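Local coordinates for ESSC (Geobacillus thermodenitrificans, PDB 5FWH), which forms the N-terminal forkhead-associated (FHA) region of EssC, the FtsK/SpoIIIE-type ATPase component of the bacterial type VII secretion apparatus, at residues Q3-L7 and L162-Q167; N120-S124 and P136-L142; P141-N145 and G158-C163; S154-G158 and F170-D174. All blocks are in the same frame, centred on the assembly; numbering follows the deposited sequence.

Contact 1 (Q3-L7 and L162-Q167); sequences QLWVL and LCPYMQ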
loop_
_atom_site.group_PDB
_atom_site.type_symbol
_atom_site.label_atom_id
_atom_site.label_comp_id
_atom_site.label_asym_id
_atom_site.label_seq_id
_atom_site.Cartn_x
_atom_site.Cartn_y
_atom_site.Cartn_z
ATOM N N GLN A 3 7.935 -5.020 2.377
ATOM C CA GLN A 3 7.830 -4.014 1.381
ATOM C C GLN A 3 7.913 -2.626 1.995
ATOM O O GLN A 3 7.468 -2.404 3.130
ATOM C CB GLN A 3 6.553 -4.195 0.603
ATOM C CG GLN A 3 6.576 -5.510 -0.180
ATOM C CD GLN A 3 5.336 -5.748 -1.035
ATOM O OE1 GLN A 3 5.440 -6.130 -2.224
ATOM N NE2 GLN A 3 4.172 -5.596 -0.440
ATOM N N LEU A 4 8.538 -1.732 1.245
ATOM C CA LEU A 4 8.385 -0.300 1.552
ATOM C C LEU A 4 7.546 0.361 0.533
ATOM O O LEU A 4 7.592 0.102 -0.684
ATOM C CB LEU A 4 9.682 0.510 1.709
ATOM C CG LEU A 4 10.936 0.323 0.877
ATOM C CD1 LEU A 4 11.870 1.463 1.208
ATOM C CD2 LEU A 4 11.600 -1.001 1.192
ATOM N N TRP A 5 6.870 1.328 1.065
ATOM C CA TRP A 5 6.023 2.191 0.308
ATOM C C TRP A 5 6.718 3.486 0.301
ATOM O O TRP A 5 7.069 3.995 1.369
ATOM C CB TRP A 5 4.740 2.314 1.034
ATOM C CG TRP A 5 4.224 1.003 1.433
ATOM C CD1 TRP A 5 4.807 0.054 2.283
ATOM C CD2 TRP A 5 2.991 0.517 1.098
ATOM N NE1 TRP A 5 3.982 -0.968 2.467
ATOM C CE2 TRP A 5 2.868 -0.750 1.696
ATOM C CE3 TRP A 5 1.971 0.996 0.301
ATOM C CZ2 TRP A 5 1.777 -1.534 1.514
ATOM C CZ3 TRP A 5 0.912 0.224 0.136
ATOM C CH2 TRP A 5 0.808 -1.029 0.753
ATOM N N VAL A 6 6.846 4.024 -0.879
ATOM C CA VAL A 6 7.394 5.352 -1.101
ATOM C C VAL A 6 6.282 6.274 -1.730
ATOM O O VAL A 6 5.834 6.099 -2.836
ATOM C CB VAL A 6 8.612 5.234 -1.988
ATOM C CG1 VAL A 6 9.231 6.616 -2.285
ATOM C CG2 VAL A 6 9.597 4.273 -1.326
ATOM N N LEU A 7 5.852 7.209 -0.923
ATOM C CA LEU A 7 4.822 8.130 -1.225
ATOM C C LEU A 7 5.423 9.525 -1.403
ATOM O O LEU A 7 6.183 9.972 -0.586
ATOM C CB LEU A 7 3.786 8.186 -0.097
ATOM C CG LEU A 7 3.083 6.827 0.146
ATOM C CD1 LEU A 7 3.795 6.038 1.264
ATOM C CD2 LEU A 7 1.618 7.053 0.537
ATOM N N LEU A 162 -3.773 0.293 -3.653
ATOM C CA LEU A 162 -2.829 0.368 -2.531
ATOM C C LEU A 162 -3.158 1.518 -1.629
ATOM O O LEU A 162 -3.430 2.608 -2.110
ATOM C CB LEU A 162 -1.446 0.724 -3.000
ATOM C CG LEU A 162 -0.662 -0.171 -3.908
ATOM C CD1 LEU A 162 0.727 0.413 -4.101
ATOM C CD2 LEU A 162 -0.565 -1.538 -3.360
ATOM N N CYS A 163 -3.090 1.295 -0.323
ATOM C CA CYS A 163 -2.841 2.380 0.636
ATOM C C CYS A 163 -1.693 1.902 1.593
ATOM O O CYS A 163 -1.459 0.726 1.677
ATOM C CB CYS A 163 -4.132 2.617 1.434
ATOM S SG CYS A 163 -4.799 1.069 2.033
ATOM N N PRO A 164 -1.046 2.788 2.361
ATOM C CA PRO A 164 -0.099 2.275 3.386
ATOM C C PRO A 164 -0.556 1.057 4.141
ATOM O O PRO A 164 -1.638 1.002 4.789
ATOM C CB PRO A 164 0.117 3.476 4.305
ATOM C CG PRO A 164 0.159 4.552 3.284
ATOM C CD PRO A 164 -0.963 4.252 2.305
ATOM N N TYR A 165 0.298 0.058 3.947
ATOM C CA TYR A 165 0.241 -1.296 4.542
ATOM C C TYR A 165 -0.768 -2.290 3.951
ATOM O O TYR A 165 -0.819 -3.403 4.398
ATOM C CB TYR A 165 0.154 -1.234 6.064
ATOM C CG TYR A 165 0.950 -0.146 6.717
ATOM C CD1 TYR A 165 2.297 -0.110 6.601
ATOM C CD2 TYR A 165 0.317 0.876 7.421
ATOM C CE1 TYR A 165 3.026 0.907 7.174
ATOM C CE2 TYR A 165 1.028 1.900 8.005
ATOM C CZ TYR A 165 2.386 1.909 7.870
ATOM O OH TYR A 165 3.121 2.912 8.399
HETATM N N MSE A 166 -1.564 -1.952 2.945
HETATM C CA MSE A 166 -2.524 -2.953 2.418
HETATM C C MSE A 166 -2.577 -3.015 0.883
HETATM O O MSE A 166 -2.278 -2.049 0.251
HETATM C CB MSE A 166 -3.849 -2.528 3.039
HETATM C CG MSE A 166 -4.085 -2.855 4.564
HETATM SE SE MSE A 166 -6.026 -2.533 4.826
HETATM C CE MSE A 166 -6.612 -4.391 4.628
ATOM N N GLN A 167 -2.987 -4.129 0.295
ATOM C CA GLN A 167 -3.282 -4.223 -1.148
ATOM C C GLN A 167 -4.521 -4.999 -1.401
ATOM O O GLN A 167 -4.781 -5.972 -0.688
ATOM C CB GLN A 167 -2.223 -4.981 -1.853
ATOM C CG GLN A 167 -0.880 -4.362 -1.745
ATOM C CD GLN A 167 0.151 -5.392 -2.125
ATOM O OE1 GLN A 167 1.043 -5.746 -1.310
ATOM N NE2 GLN A 167 -0.021 -5.951 -3.358
#

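Contact 2 (N120-S124 and P136-L142); sequences NARFS and PDDDAPL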
loop_
_atom_site.group_PDB
_atom_site.type_symbol
_atom_site.label_atom_id
_atom_site.label_comp_id
_atom_site.label_asym_id
_atom_site.label_seq_id
_atom_site.Cartn_x
_atom_site.Cartn_y
_atom_site.Cartn_z
ATOM N N ASN A 120 -6.751 1.976 8.010
ATOM C CA ASN A 120 -5.770 2.339 6.950
ATOM C C ASN A 120 -6.305 2.941 5.653
ATOM O O ASN A 120 -5.524 3.516 4.900
ATOM C CB ASN A 120 -4.933 1.109 6.517
ATOM C CG ASN A 120 -4.329 0.364 7.677
ATOM O OD1 ASN A 120 -4.362 -0.869 7.711
ATOM N ND2 ASN A 120 -3.800 1.103 8.656
ATOM N N ALA A 121 -7.598 2.776 5.381
ATOM C CA ALA A 121 -8.181 3.090 4.082
ATOM C C ALA A 121 -9.629 3.403 4.284
ATOM O O ALA A 121 -10.217 2.919 5.198
ATOM C CB ALA A 121 -8.077 1.859 3.171
ATOM N N ARG A 122 -10.214 4.149 3.379
ATOM C CA ARG A 122 -11.610 4.348 3.395
ATOM C C ARG A 122 -12.056 4.499 1.954
ATOM O O ARG A 122 -11.743 5.496 1.340
ATOM C CB ARG A 122 -11.947 5.607 4.261
ATOM C CG ARG A 122 -13.332 6.201 4.045
ATOM C CD ARG A 122 -13.577 7.430 4.933
ATOM N NE ARG A 122 -13.691 7.003 6.320
ATOM C CZ ARG A 122 -14.784 6.457 6.864
ATOM N NH1 ARG A 122 -15.903 6.276 6.161
ATOM N NH2 ARG A 122 -14.763 6.066 8.126
ATOM N N PHE A 123 -12.878 3.584 1.467
ATOM C CA PHE A 123 -13.332 3.670 0.082
ATOM C C PHE A 123 -14.439 2.664 -0.106
ATOM O O PHE A 123 -14.660 1.877 0.763
ATOM C CB PHE A 123 -12.142 3.433 -0.906
ATOM C CG PHE A 123 -11.501 2.053 -0.815
ATOM C CD1 PHE A 123 -11.956 0.984 -1.622
ATOM C CD2 PHE A 123 -10.371 1.834 -0.011
ATOM C CE1 PHE A 123 -11.391 -0.283 -1.557
ATOM C CE2 PHE A 123 -9.753 0.546 0.002
ATOM C CZ PHE A 123 -10.293 -0.505 -0.728
ATOM N N SER A 124 -15.197 2.717 -1.183
ATOM C CA SER A 124 -16.154 1.653 -1.387
ATOM C C SER A 124 -15.935 1.049 -2.725
ATOM O O SER A 124 -15.303 1.641 -3.549
ATOM C CB SER A 124 -17.605 2.108 -1.179
ATOM O OG SER A 124 -17.974 2.997 -2.184
ATOM N N PRO A 136 -13.392 6.439 -4.134
ATOM C CA PRO A 136 -12.600 6.808 -2.953
ATOM C C PRO A 136 -13.266 7.900 -2.115
ATOM O O PRO A 136 -14.261 8.530 -2.530
ATOM C CB PRO A 136 -11.291 7.340 -3.555
ATOM C CG PRO A 136 -11.703 7.841 -4.904
ATOM C CD PRO A 136 -12.822 6.972 -5.379
ATOM N N ASP A 137 -12.707 8.116 -0.937
ATOM C CA ASP A 137 -13.187 9.157 -0.059
ATOM C C ASP A 137 -12.182 10.312 -0.030
ATOM O O ASP A 137 -10.982 10.135 -0.246
ATOM C CB ASP A 137 -13.519 8.591 1.326
ATOM C CG ASP A 137 -14.874 9.075 1.843
ATOM O OD1 ASP A 137 -15.222 10.247 1.578
ATOM O OD2 ASP A 137 -15.609 8.292 2.484
ATOM N N ASP A 138 -12.690 11.510 0.210
ATOM C CA ASP A 138 -11.874 12.711 0.058
ATOM C C ASP A 138 -10.723 12.708 1.045
ATOM O O ASP A 138 -9.593 13.045 0.680
ATOM C CB ASP A 138 -12.715 13.979 0.205
ATOM C CG ASP A 138 -13.747 14.129 -0.898
ATOM O OD1 ASP A 138 -14.279 13.089 -1.350
ATOM O OD2 ASP A 138 -14.033 15.287 -1.302
ATOM N N ASP A 139 -11.027 12.307 2.277
ATOM C CA ASP A 139 -10.018 12.124 3.346
ATOM C C ASP A 139 -8.879 11.077 3.102
ATOM O O ASP A 139 -7.725 11.473 3.058
ATOM C CB ASP A 139 -10.689 11.890 4.735
ATOM C CG ASP A 139 -11.725 10.745 4.734
ATOM O OD1 ASP A 139 -12.396 10.543 3.694
ATOM O OD2 ASP A 139 -11.879 10.066 5.781
ATOM N N ALA A 140 -9.189 9.787 2.926
ATOM C CA ALA A 140 -8.158 8.699 2.863
ATOM C C ALA A 140 -7.412 8.563 1.490
ATOM O O ALA A 140 -8.060 8.289 0.470
ATOM C CB ALA A 140 -8.806 7.373 3.230
ATOM N N PRO A 141 -6.070 8.776 1.457
ATOM C CA PRO A 141 -5.381 8.636 0.159
ATOM C C PRO A 141 -5.254 7.195 -0.305
ATOM O O PRO A 141 -4.792 6.340 0.468
ATOM C CB PRO A 141 -4.005 9.256 0.391
ATOM C CG PRO A 141 -3.939 9.630 1.839
ATOM C CD PRO A 141 -5.322 9.673 2.367
ATOM N N LEU A 142 -5.670 6.956 -1.558
ATOM C CA LEU A 142 -5.753 5.616 -2.156
ATOM C C LEU A 142 -5.124 5.571 -3.553
ATOM O O LEU A 142 -5.359 6.543 -4.358
ATOM C CB LEU A 142 -7.223 5.269 -2.252
ATOM C CG LEU A 142 -7.551 3.906 -2.790
ATOM C CD1 LEU A 142 -7.022 2.782 -1.919
ATOM C CD2 LEU A 142 -9.060 3.834 -2.889
#

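Contact 3 (P141-N145 and G158-C163); sequences PLFLN and GDVLLC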
loop_
_atom_site.group_PDB
_atom_site.type_symbol
_atom_site.label_atom_id
_atom_site.label_comp_id
_atom_site.label_asym_id
_atom_site.label_seq_id
_atom_site.Cartn_x
_atom_site.Cartn_y
_atom_site.Cartn_z
ATOM N N PRO A 141 -6.070 8.776 1.457
ATOM C CA PRO A 141 -5.381 8.636 0.159
ATOM C C PRO A 141 -5.254 7.195 -0.305
ATOM O O PRO A 141 -4.792 6.340 0.468
ATOM C CB PRO A 141 -4.005 9.256 0.391
ATOM C CG PRO A 141 -3.939 9.630 1.839
ATOM C CD PRO A 141 -5.322 9.673 2.367
ATOM N N LEU A 142 -5.670 6.956 -1.558
ATOM C CA LEU A 142 -5.753 5.616 -2.156
ATOM C C LEU A 142 -5.124 5.571 -3.553
ATOM O O LEU A 142 -5.359 6.543 -4.358
ATOM C CB LEU A 142 -7.223 5.269 -2.252
ATOM C CG LEU A 142 -7.551 3.906 -2.790
ATOM C CD1 LEU A 142 -7.022 2.782 -1.919
ATOM C CD2 LEU A 142 -9.060 3.834 -2.889
ATOM N N PHE A 143 -4.371 4.518 -3.882
ATOM C CA PHE A 143 -3.629 4.543 -5.160
ATOM C C PHE A 143 -4.028 3.394 -6.082
ATOM O O PHE A 143 -4.134 2.241 -5.680
ATOM C CB PHE A 143 -2.101 4.586 -4.936
ATOM C CG PHE A 143 -1.656 5.749 -4.026
ATOM C CD1 PHE A 143 -1.856 5.678 -2.658
ATOM C CD2 PHE A 143 -1.135 6.904 -4.555
ATOM C CE1 PHE A 143 -1.460 6.755 -1.790
ATOM C CE2 PHE A 143 -0.776 7.984 -3.751
ATOM C CZ PHE A 143 -0.968 7.943 -2.357
ATOM N N LEU A 144 -4.259 3.713 -7.341
ATOM C CA LEU A 144 -4.609 2.689 -8.368
ATOM C C LEU A 144 -3.453 2.579 -9.262
ATOM O O LEU A 144 -3.157 3.544 -9.968
ATOM C CB LEU A 144 -5.821 3.123 -9.176
ATOM C CG LEU A 144 -6.197 2.287 -10.390
ATOM C CD1 LEU A 144 -6.549 0.896 -9.916
ATOM C CD2 LEU A 144 -7.360 2.990 -11.143
ATOM N N ASN A 145 -2.786 1.437 -9.201
ATOM C CA ASN A 145 -1.541 1.197 -9.928
ATOM C C ASN A 145 -0.502 2.306 -9.639
ATOM O O ASN A 145 0.055 2.881 -10.545
ATOM C CB ASN A 145 -1.836 1.046 -11.454
ATOM C CG ASN A 145 -2.874 -0.063 -11.764
ATOM O OD1 ASN A 145 -3.798 0.133 -12.552
ATOM N ND2 ASN A 145 -2.732 -1.204 -11.113
ATOM N N GLY A 158 -6.542 -7.368 -12.125
ATOM C CA GLY A 158 -5.141 -6.994 -11.912
ATOM C C GLY A 158 -4.832 -5.489 -11.940
ATOM O O GLY A 158 -3.650 -5.101 -11.929
ATOM N N ASP A 159 -5.838 -4.619 -11.965
ATOM C CA ASP A 159 -5.645 -3.343 -11.302
ATOM C C ASP A 159 -5.278 -3.699 -9.848
ATOM O O ASP A 159 -5.729 -4.748 -9.311
ATOM C CB ASP A 159 -6.900 -2.483 -11.362
ATOM C CG ASP A 159 -7.101 -1.789 -12.754
ATOM O OD1 ASP A 159 -6.123 -1.623 -13.491
ATOM O OD2 ASP A 159 -8.246 -1.392 -13.115
ATOM N N VAL A 160 -4.425 -2.869 -9.248
ATOM C CA VAL A 160 -3.989 -2.987 -7.832
ATOM C C VAL A 160 -4.387 -1.721 -7.103
ATOM O O VAL A 160 -4.039 -0.607 -7.519
ATOM C CB VAL A 160 -2.487 -3.185 -7.739
ATOM C CG1 VAL A 160 -2.051 -3.290 -6.279
ATOM C CG2 VAL A 160 -2.111 -4.490 -8.508
ATOM N N LEU A 161 -5.129 -1.871 -6.033
ATOM C CA LEU A 161 -5.398 -0.758 -5.144
ATOM C C LEU A 161 -4.452 -0.829 -3.972
ATOM O O LEU A 161 -4.396 -1.895 -3.349
ATOM C CB LEU A 161 -6.843 -0.818 -4.696
ATOM C CG LEU A 161 -7.817 -0.409 -5.774
ATOM C CD1 LEU A 161 -9.224 -0.792 -5.307
ATOM C CD2 LEU A 161 -7.752 1.076 -6.130
ATOM N N LEU A 162 -3.773 0.293 -3.653
ATOM C CA LEU A 162 -2.829 0.368 -2.531
ATOM C C LEU A 162 -3.158 1.518 -1.629
ATOM O O LEU A 162 -3.430 2.608 -2.110
ATOM C CB LEU A 162 -1.446 0.724 -3.000
ATOM C CG LEU A 162 -0.662 -0.171 -3.908
ATOM C CD1 LEU A 162 0.727 0.413 -4.101
ATOM C CD2 LEU A 162 -0.565 -1.538 -3.360
ATOM N N CYS A 163 -3.090 1.295 -0.323
ATOM C CA CYS A 163 -2.841 2.380 0.636
ATOM C C CYS A 163 -1.693 1.902 1.593
ATOM O O CYS A 163 -1.459 0.726 1.677
ATOM C CB CYS A 163 -4.132 2.617 1.434
ATOM S SG CYS A 163 -4.799 1.069 2.033
#

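Contact 4 (S154-G158 and F170-D174); sequences SLRNG and FIEED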
loop_
_atom_site.group_PDB
_atom_site.type_symbol
_atom_site.label_atom_id
_atom_site.label_comp_id
_atom_site.label_asym_id
_atom_site.label_seq_id
_atom_site.Cartn_x
_atom_site.Cartn_y
_atom_site.Cartn_z
ATOM N N SER A 154 -13.633 2.681 -12.901
ATOM C CA SER A 154 -14.048 1.338 -13.157
ATOM C C SER A 154 -12.791 0.497 -13.349
ATOM O O SER A 154 -11.892 0.892 -14.063
ATOM C CB SER A 154 -14.991 1.258 -14.368
ATOM O OG SER A 154 -15.818 0.121 -14.161
ATOM N N LEU A 155 -12.739 -0.621 -12.636
ATOM C CA LEU A 155 -11.572 -1.450 -12.483
ATOM C C LEU A 155 -11.535 -2.565 -13.505
ATOM O O LEU A 155 -12.572 -3.077 -13.857
ATOM C CB LEU A 155 -11.611 -2.135 -11.092
ATOM C CG LEU A 155 -11.684 -1.296 -9.791
ATOM C CD1 LEU A 155 -11.666 -2.193 -8.563
ATOM C CD2 LEU A 155 -10.482 -0.383 -9.765
ATOM N N ARG A 156 -10.334 -3.007 -13.878
ATOM C CA ARG A 156 -10.111 -4.207 -14.721
ATOM C C ARG A 156 -9.350 -5.203 -13.879
ATOM O O ARG A 156 -8.735 -4.790 -12.921
ATOM C CB ARG A 156 -9.280 -3.847 -15.953
ATOM C CG ARG A 156 -9.507 -2.448 -16.518
ATOM C CD ARG A 156 -8.803 -2.195 -17.868
ATOM N NE ARG A 156 -7.385 -2.637 -17.944
ATOM C CZ ARG A 156 -6.293 -1.888 -18.246
ATOM N NH1 ARG A 156 -6.341 -0.578 -18.528
ATOM N NH2 ARG A 156 -5.099 -2.478 -18.274
ATOM N N ASN A 157 -9.335 -6.496 -14.223
ATOM C CA ASN A 157 -8.608 -7.539 -13.401
ATOM C C ASN A 157 -7.112 -7.243 -13.328
ATOM O O ASN A 157 -6.489 -6.875 -14.325
ATOM C CB ASN A 157 -8.769 -8.990 -13.955
ATOM C CG ASN A 157 -10.071 -9.692 -13.517
ATOM O OD1 ASN A 157 -10.278 -10.022 -12.323
ATOM N ND2 ASN A 157 -10.938 -9.985 -14.503
ATOM N N GLY A 158 -6.542 -7.368 -12.125
ATOM C CA GLY A 158 -5.141 -6.994 -11.912
ATOM C C GLY A 158 -4.832 -5.489 -11.940
ATOM O O GLY A 158 -3.650 -5.101 -11.929
ATOM N N PHE A 170 -8.688 -7.695 -7.371
ATOM C CA PHE A 170 -9.671 -8.643 -7.871
ATOM C C PHE A 170 -8.861 -9.675 -8.703
ATOM O O PHE A 170 -8.162 -9.345 -9.703
ATOM C CB PHE A 170 -10.773 -7.965 -8.710
ATOM C CG PHE A 170 -11.905 -7.400 -7.868
ATOM C CD1 PHE A 170 -12.853 -8.242 -7.314
ATOM C CD2 PHE A 170 -11.968 -6.038 -7.589
ATOM C CE1 PHE A 170 -13.861 -7.741 -6.527
ATOM C CE2 PHE A 170 -12.963 -5.514 -6.797
ATOM C CZ PHE A 170 -13.924 -6.372 -6.255
ATOM N N ILE A 171 -8.925 -10.909 -8.268
ATOM C CA ILE A 171 -8.347 -11.994 -9.043
ATOM C C ILE A 171 -9.273 -12.222 -10.242
ATOM O O ILE A 171 -8.819 -12.365 -11.366
ATOM C CB ILE A 171 -8.325 -13.316 -8.263
ATOM C CG1 ILE A 171 -7.440 -13.225 -7.012
ATOM C CG2 ILE A 171 -7.895 -14.461 -9.174
ATOM C CD1 ILE A 171 -5.979 -12.963 -7.262
ATOM N N GLU A 172 -10.565 -12.316 -9.915
ATOM C CA GLU A 172 -11.683 -12.490 -10.817
ATOM C C GLU A 172 -12.746 -11.518 -10.338
ATOM O O GLU A 172 -12.650 -10.927 -9.229
ATOM C CB GLU A 172 -12.182 -13.939 -10.705
ATOM C CG GLU A 172 -13.484 -14.355 -11.409
ATOM C CD GLU A 172 -13.572 -14.067 -12.897
ATOM O OE1 GLU A 172 -13.694 -12.867 -13.280
ATOM O OE2 GLU A 172 -13.575 -15.053 -13.671
ATOM N N GLU A 173 -13.751 -11.344 -11.176
ATOM C CA GLU A 173 -14.945 -10.601 -10.844
ATOM C C GLU A 173 -15.565 -10.992 -9.524
ATOM O O GLU A 173 -16.215 -10.153 -8.861
ATOM C CB GLU A 173 -15.975 -10.846 -11.914
ATOM C CG GLU A 173 -17.224 -9.988 -11.827
ATOM C CD GLU A 173 -18.416 -10.655 -12.505
ATOM O OE1 GLU A 173 -18.220 -11.542 -13.383
ATOM O OE2 GLU A 173 -19.558 -10.308 -12.139
ATOM N N ASP A 174 -15.442 -12.257 -9.166
ATOM C CA ASP A 174 -16.093 -12.762 -7.945
ATOM C C ASP A 174 -15.131 -12.966 -6.733
ATOM O O ASP A 174 -15.587 -13.372 -5.675
ATOM C CB ASP A 174 -16.940 -14.035 -8.263
ATOM C CG ASP A 174 -16.210 -15.071 -9.171
ATOM O OD1 ASP A 174 -14.994 -15.288 -8.983
ATOM O OD2 ASP A 174 -16.861 -15.670 -10.074
#

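Contact 1 (Q3-L7 and L162-Q167)
Trp5 reaches from strand 3-8 into the turn between strands 161-163 and 166-170 and lays one indole face on it. Its CG stands anti to the carbonyl carbon (chi1 -49°), which sends the ring out toward that turn. Pro164 CA sits above the six-membered ring in a CH-pi contact, 4.1 Å from the centroid. Over the same face lies Tyr165 N, 3.3 Å from Trp5 CZ2. The phenol of Tyr165 turns its edge to the indole in a T-shaped pair, the planes 67° apart. Near the indole plane, Trp5 CH2 comes within 3.3 Å of Met166 O, while Trp5 CZ3 meets Leu162 CB at 4.0 Å. Trp5 NE1 is buried without a partner in the model. Leu7 CD2 presses on Pro164 CG at 4.0 Å; beyond the indole, Gln3 NE2 donates to Gln167 OE1 (3.3 Å), the acceptor lying in the Gln3 amide plane. With an alanine in place of Trp5, Pro164 and Tyr165 would probably lose the flat surface they rest on, and a gap would open there. Cys163 to Met166 form a type II turn at the tip of a beta hairpin, here docked on a neighbouring sheet, consistent with an interface between two tandem FHA-type beta sandwiches.

Contact 2 (N120-S124 and P136-L142)
Arg122 lies alongside Asp137 and crosses Asp139, and these three side chains make up the charged part of the contact. Arg122 NE forms a long salt bridge to Asp139 OD2 (3.6 Å), the guanidinium and carboxylate planes lying 27° apart. Asp137 OD2 approaches the guanidinium near its plane but stays 4.2 Å from Arg122 NH1, too far for a salt bridge; that nitrogen pairs with Asp111. The arginine runs straight as far as CD and then bends (chi3 -70°), which carries the guanidinium past both carboxylates. Asp137 OD1, using its anti lone pair, accepts a hydrogen bond from Asp138 N at 3.1 Å.

Among the apolar contacts, Ala140 CB packs on Arg122 CB at 3.7 Å. The buried Leu142 crosses the buried Phe123 at about a right angle, with Leu142 CD2 3.7 Å from Phe123 CG. Val134 touches both side chains, and Phe168 packs edge-to-face with Phe123.

The loop 136-142 leads from strand 131-136 of one sheet to strand 143-144 of another, held here against the start of strand 123-128. No hydrogen bond links the two segments. Arg122 therefore contributes twice: an aliphatic stem packed on the acidic loop, and a charge probably shared among Asp139, the more distant Asp137 and Asp111.

Contact 3 (P141-N145 and G158-C163)
Phe143 and Leu162 pair across two antiparallel strands, each giving its N-H to the other's carbonyl: Phe143 N to Leu162 O and Leu162 N to Phe143 O are both 2.8 Å. Two residues on, Asn145 N bonds to Val160 O at 2.9 Å and almost straight (174°), which carries the pairing past the end of strand 143-144.

On one face of the ribbon Phe143 and Leu162 stand side by side, Phe143 CB lying 4.4 Å from Leu162 CB. The phenylalanine ring turns its edge to the partner strand, with Phe143 CD1 3.5 Å from Leu162 O.

The other face is knobbier. Leu161 CD2 rises between two leucines of the facing strand, Leu142 and Leu144. Leu144 stretches its CG away from its own backbone N (chi1 172°), which drops Leu144 CD1 into the notch between Leu161 CD2 (4.0 Å) and Asp159 CB (3.7 Å). At the far end Leu142 CD1 rests on the carbonyl of Leu162, 3.6 Å from Leu162 O. Asp159 CB forms one wall of that notch; its OD2 accepts a hydrogen bond from Arg156 N.

Leu161 goes on to meet Leu125 of strand 123-128. The antiparallel pair is consistent with one sheet of an FHA-like beta sandwich, with Leu142 and Leu161 turned toward the facing sheet.

Contact 4 (S154-G158 and F170-D174)
Leu155 and Phe170 make the apolar touch here: Leu155 CD1 sits at the edge of the phenylalanine ring, near its plane, 4.0 Å from both Phe170 CD2 and Phe170 CE2. The two side chains cross at about a right angle. Next to them Asn157 leans over the backbone of Phe170 to Glu172, Asn157 CG lying 3.7 Å from Ile171 O. Gly158, with a positive phi (71°) that favours glycine, brings its N within 3.5 Å of Phe170 O.

One layer out, the backbone at Ile171 and Glu172 forms a classic beta bulge where the chain turns a corner. Glu172 folds back on itself through a bend at chi2 (54°), bringing Glu172 OE1 to Glu173 N (2.6 Å) through the anti lone pair. If an alanine replaced Glu172, Glu173 N would probably be left without this acceptor and the corner freer to move under Asn157.

Further out, Trp132 stacks on the Phe170 ring, pairs with the backbone of Leu155 and donates a hydrogen bond from its NE1 to Glu173 O. Lys127 NZ makes a salt bridge with Glu173 OE2. The contact thus joins a hydrophobic touch at Leu155 and Phe170 to the cover Asn157 gives the backbone, while the Glu172-Glu173 bond and the Lys127 bridge hold the corner.

Contacts 1 and 3 lie closest, with centres about 9 Å apart, and share Leu162 and Cys163. One strand thus pairs with 143-144 within its sheet and runs into the turn that meets strand 3-8; Leu7 CD2 even touches Phe143 CE1 (3.9 Å). Contact 2 hands its chain on to contact 3 through Pro141 and Leu142, and Ala121 CB packs on Cys163 SG at 3.6 Å. Contact 4 joins contact 3 through Gly158 and by Leu144 CD1 against Leu155 CD2 (4.1 Å), but lies about 20 Å from contact 1 between centres. Contacts 2 to 4 all lie in the C-terminal part, while contact 1 joins it to the N-terminal sheet, consistent with two tandem sandwiches.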